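Local coordinates for protein amidase, hydantoinase/carbamoylase family (Burkholderia vietnamiensis, PDB 5I4M) that probably hydrolyses N-carbamoyl-L-amino acids to the free amino acids, as a zinc-dependent amidase of the peptidase M20 family, at residues Gly233-Glu238 / Val315-Asp320. Numbering follows the deposited sequence.
With 3PG (3-phosphoglyceric acid), chain E.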
ATOM      1  N   GLY A 233       4.082  -2.090  28.456  1.00  7.69           N
ATOM      2  CA  GLY A 233       2.886  -1.435  27.962  1.00 10.43           C
ATOM      3  C   GLY A 233       3.002  -1.065  26.491  1.00 11.30           C
ATOM      4  O   GLY A 233       4.098  -1.033  25.930  1.00 10.42           O
ATOM      5  N   GLN A 234       1.851  -0.775  25.876  1.00  9.71           N
ATOM      6  CA  GLN A 234       1.799  -0.435  24.460  1.00  7.94           C
ATOM      7  C   GLN A 234       0.802   0.688  24.215  1.00  6.79           C
ATOM      8  O   GLN A 234      -0.196   0.826  24.930  1.00  6.99           O
ATOM      9  CB  GLN A 234       1.384  -1.628  23.594  1.00  8.68           C
ATOM     10  CG  GLN A 234       2.191  -2.896  23.818  1.00  9.02           C
ATOM     11  CD  GLN A 234       2.039  -3.865  22.657  1.00 10.83           C
ATOM     12  OE1 GLN A 234       2.219  -3.488  21.507  1.00  8.85           O
ATOM     13  NE2 GLN A 234       1.690  -5.111  22.956  1.00  8.19           N
ATOM     14  N   ARG A 235       1.086   1.481  23.186  1.00  8.50           N
ATOM     15  CA  ARG A 235       0.148   2.435  22.615  1.00  8.80           C
ATOM     16  C   ARG A 235       0.214   2.268  21.105  1.00  7.11           C
ATOM     17  O   ARG A 235       1.304   2.328  20.533  1.00  6.78           O
ATOM     18  CB  ARG A 235       0.500   3.884  23.006  1.00 11.59           C
ATOM     19  CG  ARG A 235       0.247   4.252  24.488  1.00  9.18           C
ATOM     20  CD  ARG A 235       0.760   5.670  24.795  1.00  9.00           C
ATOM     21  NE  ARG A 235       0.644   6.030  26.208  1.00  8.91           N
ATOM     22  CZ  ARG A 235      -0.256   6.879  26.690  1.00 13.30           C
ATOM     23  NH1 ARG A 235      -1.123   7.461  25.865  1.00 16.25           N
ATOM     24  NH2 ARG A 235      -0.281   7.161  27.995  1.00 11.97           N
ATOM     25  N   TRP A 236      -0.936   2.044  20.467  1.00  6.28           N
ATOM     26  CA  TRP A 236      -1.033   1.963  19.014  1.00  8.05           C
ATOM     27  C   TRP A 236      -1.870   3.117  18.478  1.00  9.27           C
ATOM     28  O   TRP A 236      -2.838   3.549  19.112  1.00  9.50           O
ATOM     29  CB  TRP A 236      -1.684   0.655  18.553  1.00  8.55           C
ATOM     30  CG  TRP A 236      -0.929  -0.608  18.853  1.00  5.71           C
ATOM     31  CD1 TRP A 236       0.153  -0.763  19.672  1.00  9.49           C
ATOM     32  CD2 TRP A 236      -1.225  -1.903  18.324  1.00  5.55           C
ATOM     33  NE1 TRP A 236       0.553  -2.087  19.686  1.00  7.13           N
ATOM     34  CE2 TRP A 236      -0.280  -2.805  18.862  1.00  6.24           C
ATOM     35  CE3 TRP A 236      -2.200  -2.385  17.438  1.00 10.63           C
ATOM     36  CZ2 TRP A 236      -0.282  -4.169  18.545  1.00  6.19           C
ATOM     37  CZ3 TRP A 236      -2.196  -3.734  17.115  1.00  8.86           C
ATOM     38  CH2 TRP A 236      -1.245  -4.610  17.668  1.00  6.97           C
ATOM     39  N   TYR A 237      -1.516   3.575  17.279  1.00  9.51           N
ATOM     40  CA  TYR A 237      -2.154   4.738  16.675  1.00  8.15           C
ATOM     41  C   TYR A 237      -2.508   4.449  15.226  1.00  5.91           C
ATOM     42  O   TYR A 237      -1.879   3.616  14.570  1.00  6.97           O
ATOM     43  CB  TYR A 237      -1.239   5.973  16.692  1.00  7.81           C
ATOM     44  CG  TYR A 237      -0.683   6.317  18.041  1.00  6.59           C
ATOM     45  CD1 TYR A 237       0.400   5.618  18.567  1.00  8.85           C
ATOM     46  CD2 TYR A 237      -1.223   7.351  18.787  1.00  9.20           C
ATOM     47  CE1 TYR A 237       0.916   5.932  19.804  1.00  7.59           C
ATOM     48  CE2 TYR A 237      -0.703   7.681  20.029  1.00  9.24           C
ATOM     49  CZ  TYR A 237       0.366   6.964  20.528  1.00  8.87           C
ATOM     50  OH  TYR A 237       0.885   7.280  21.763  1.00  9.94           O
ATOM     51  N   GLU A 238      -3.505   5.187  14.735  1.00  6.51           N
ATOM     52  CA  GLU A 238      -3.824   5.294  13.321  1.00  7.98           C
ATOM     53  C   GLU A 238      -3.780   6.767  12.938  1.00  7.35           C
ATOM     54  O   GLU A 238      -4.394   7.606  13.608  1.00  9.37           O
ATOM     55  CB  GLU A 238      -5.204   4.697  13.012  1.00  8.67           C
ATOM     56  CG  GLU A 238      -5.240   3.168  13.134  1.00 10.74           C
ATOM     57  CD  GLU A 238      -6.598   2.553  12.816  1.00 15.67           C
ATOM     58  OE1 GLU A 238      -6.681   1.304  12.766  1.00 13.05           O
ATOM     59  OE2 GLU A 238      -7.575   3.304  12.605  1.00 11.61           O
ATOM     60  N   VAL A 315       7.409   6.699  30.689  1.00 10.51           N
ATOM     61  CA  VAL A 315       8.210   6.852  29.477  1.00 10.80           C
ATOM     62  C   VAL A 315       7.351   6.627  28.245  1.00  9.70           C
ATOM     63  O   VAL A 315       7.499   7.320  27.230  1.00 10.92           O
ATOM     64  CB  VAL A 315       9.415   5.897  29.503  1.00 10.27           C
ATOM     65  CG1 VAL A 315      10.233   6.061  28.234  1.00 16.51           C
ATOM     66  CG2 VAL A 315      10.265   6.177  30.733  1.00 12.15           C
ATOM     67  N   LEU A 316       6.444   5.654  28.306  1.00  9.30           N
ATOM     68  CA  LEU A 316       5.532   5.439  27.188  1.00  8.79           C
ATOM     69  C   LEU A 316       4.651   6.664  26.970  1.00  8.97           C
ATOM     70  O   LEU A 316       4.350   7.015  25.828  1.00 10.53           O
ATOM     71  CB  LEU A 316       4.690   4.186  27.434  1.00  8.45           C
ATOM     72  CG  LEU A 316       3.653   3.751  26.399  1.00 10.26           C
ATOM     73  CD1 LEU A 316       4.330   3.487  25.062  1.00  9.30           C
ATOM     74  CD2 LEU A 316       2.931   2.499  26.894  1.00  8.30           C
ATOM     75  N   ALA A 317       4.254   7.346  28.050  1.00  9.45           N
ATOM     76  CA  ALA A 317       3.466   8.566  27.884  1.00  9.71           C
ATOM     77  C   ALA A 317       4.303   9.688  27.273  1.00 14.07           C
ATOM     78  O   ALA A 317       3.788  10.504  26.493  1.00 13.90           O
ATOM     79  CB  ALA A 317       2.871   8.992  29.226  1.00 10.88           C
ATOM     80  N   LYS A 318       5.590   9.754  27.625  1.00 13.07           N
ATOM     81  CA  LYS A 318       6.494  10.729  27.012  1.00 10.52           C
ATOM     82  C   LYS A 318       6.624  10.494  25.515  1.00 10.00           C
ATOM     83  O   LYS A 318       6.667  11.445  24.721  1.00 11.35           O
ATOM     84  CB  LYS A 318       7.864  10.637  27.691  1.00 10.94           C
ATOM     85  CG  LYS A 318       8.966  11.548  27.159  1.00 11.33           C
ATOM     86  CD  LYS A 318      10.273  11.258  27.916  1.00 11.78           C
ATOM     87  CE  LYS A 318      11.411  12.201  27.527  1.00 12.33           C
ATOM     88  NZ  LYS A 318      11.680  12.225  26.054  1.00 12.41           N
ATOM     89  N   MET A 319       6.695   9.228  25.110  1.00  9.48           N
ATOM     90  CA  MET A 319       6.744   8.917  23.688  1.00  9.01           C
ATOM     91  C   MET A 319       5.467   9.374  22.993  1.00  8.78           C
ATOM     92  O   MET A 319       5.519   9.968  21.909  1.00 11.20           O
ATOM     93  CB  MET A 319       6.969   7.414  23.497  1.00  8.57           C
ATOM     94  CG  MET A 319       8.285   6.894  24.092  1.00 10.19           C
ATOM     95  SD  MET A 319       8.380   5.092  24.187  1.00 11.71           S
ATOM     96  CE  MET A 319       8.464   4.637  22.444  1.00 10.63           C
ATOM     97  N   ASP A 320       4.313   9.095  23.606  1.00 10.36           N
ATOM     98  CA  ASP A 320       3.027   9.565  23.099  1.00  8.61           C
ATOM     99  C   ASP A 320       3.036  11.070  22.852  1.00 11.56           C
ATOM    100  O   ASP A 320       2.652  11.538  21.771  1.00 10.07           O
ATOM    101  CB  ASP A 320       1.920   9.197  24.092  1.00 12.31           C
ATOM    102  CG  ASP A 320       0.586   9.853  23.761  1.00 11.45           C
ATOM    103  OD1 ASP A 320      -0.088   9.408  22.812  1.00 11.76           O
ATOM    104  OD2 ASP A 320       0.199  10.808  24.462  1.00 12.67           O
TER
HETATM  105  C1  3PG E 503       1.833  -7.638  19.921  0.84 11.34           C
HETATM  106  O1  3PG E 503       2.172  -7.147  18.829  0.84  7.50           O
HETATM  107  O2  3PG E 503       2.568  -7.611  20.932  0.84  7.96           O
HETATM  108  C2  3PG E 503       0.479  -8.283  20.007  0.84 16.11           C
HETATM  109  O3  3PG E 503       0.049  -8.353  21.378  0.84 23.09           O
HETATM  110  C3  3PG E 503       0.586  -9.682  19.446  0.84 12.18           C
HETATM  111  O1P 3PG E 503       1.454 -10.458  20.275  0.84 10.20           O
HETATM  112  P   3PG E 503       2.053 -11.870  19.703  0.84 21.06           P
HETATM  113  O2P 3PG E 503       0.895 -12.594  19.057  0.84 12.66           O
HETATM  114  O3P 3PG E 503       3.105 -11.432  18.693  0.84  7.41           O
HETATM  115  O4P 3PG E 503       2.585 -12.574  20.964  0.84 15.10           O
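Y237 reaches from strand 225-242 to the first turns of helix 313-334 and gives its hydroxyl to D320, Y237 OH lying 2.6 Å from D320 OD1. Ring and carboxylate planes are nearly coplanar, 14° apart, and OD1 lies at the ring's edge, in its plane, where it accepts through its anti lone pair, the one turned away from OD2. D320 CG is anti to the backbone N (chi1 170°), which carries CG toward the strand; the turn about the next bond then presents OD1 to the hydroxyl. The same OD1 also bridges to R324 one turn further along the helix.

R235, two residues back on the same strand face, crosses D320 at about a right angle. The extended chain lays R235 CD 3.8 Å from D320 CB, and D320 CB also lies over one face of the guanidinium. The charge pairing is long, 3.8 Å from R235 NH1 to D320 OD1, and NH1 has its hydrogen bond with Q342 of strand 337-350, while Y345 adds a cation-pi contact. L316 CG meets the edge of the guanidinium, 3.8 Å from R235 NE, and L316 CD2 comes down on the backbone, 3.6 Å from G233 C, at a glycine whose lack of a side chain lets the methyl approach.

Helix and strand run almost parallel here (16°), a helix laid on one face of the sheet in the M20 dimerisation domain, and the strand's opposite face serves the ligand pocket. There W236 NE1 appears to donate to Q234 OE1, in the plane of the indole at its edge, though the place of that oxygen is less certain. Q234 NE2 makes a weak bond to 3PG O2 at 3.3 Å and a further one to Y346, while H247 and N296 of the second subunit hydrogen-bond the same ligand.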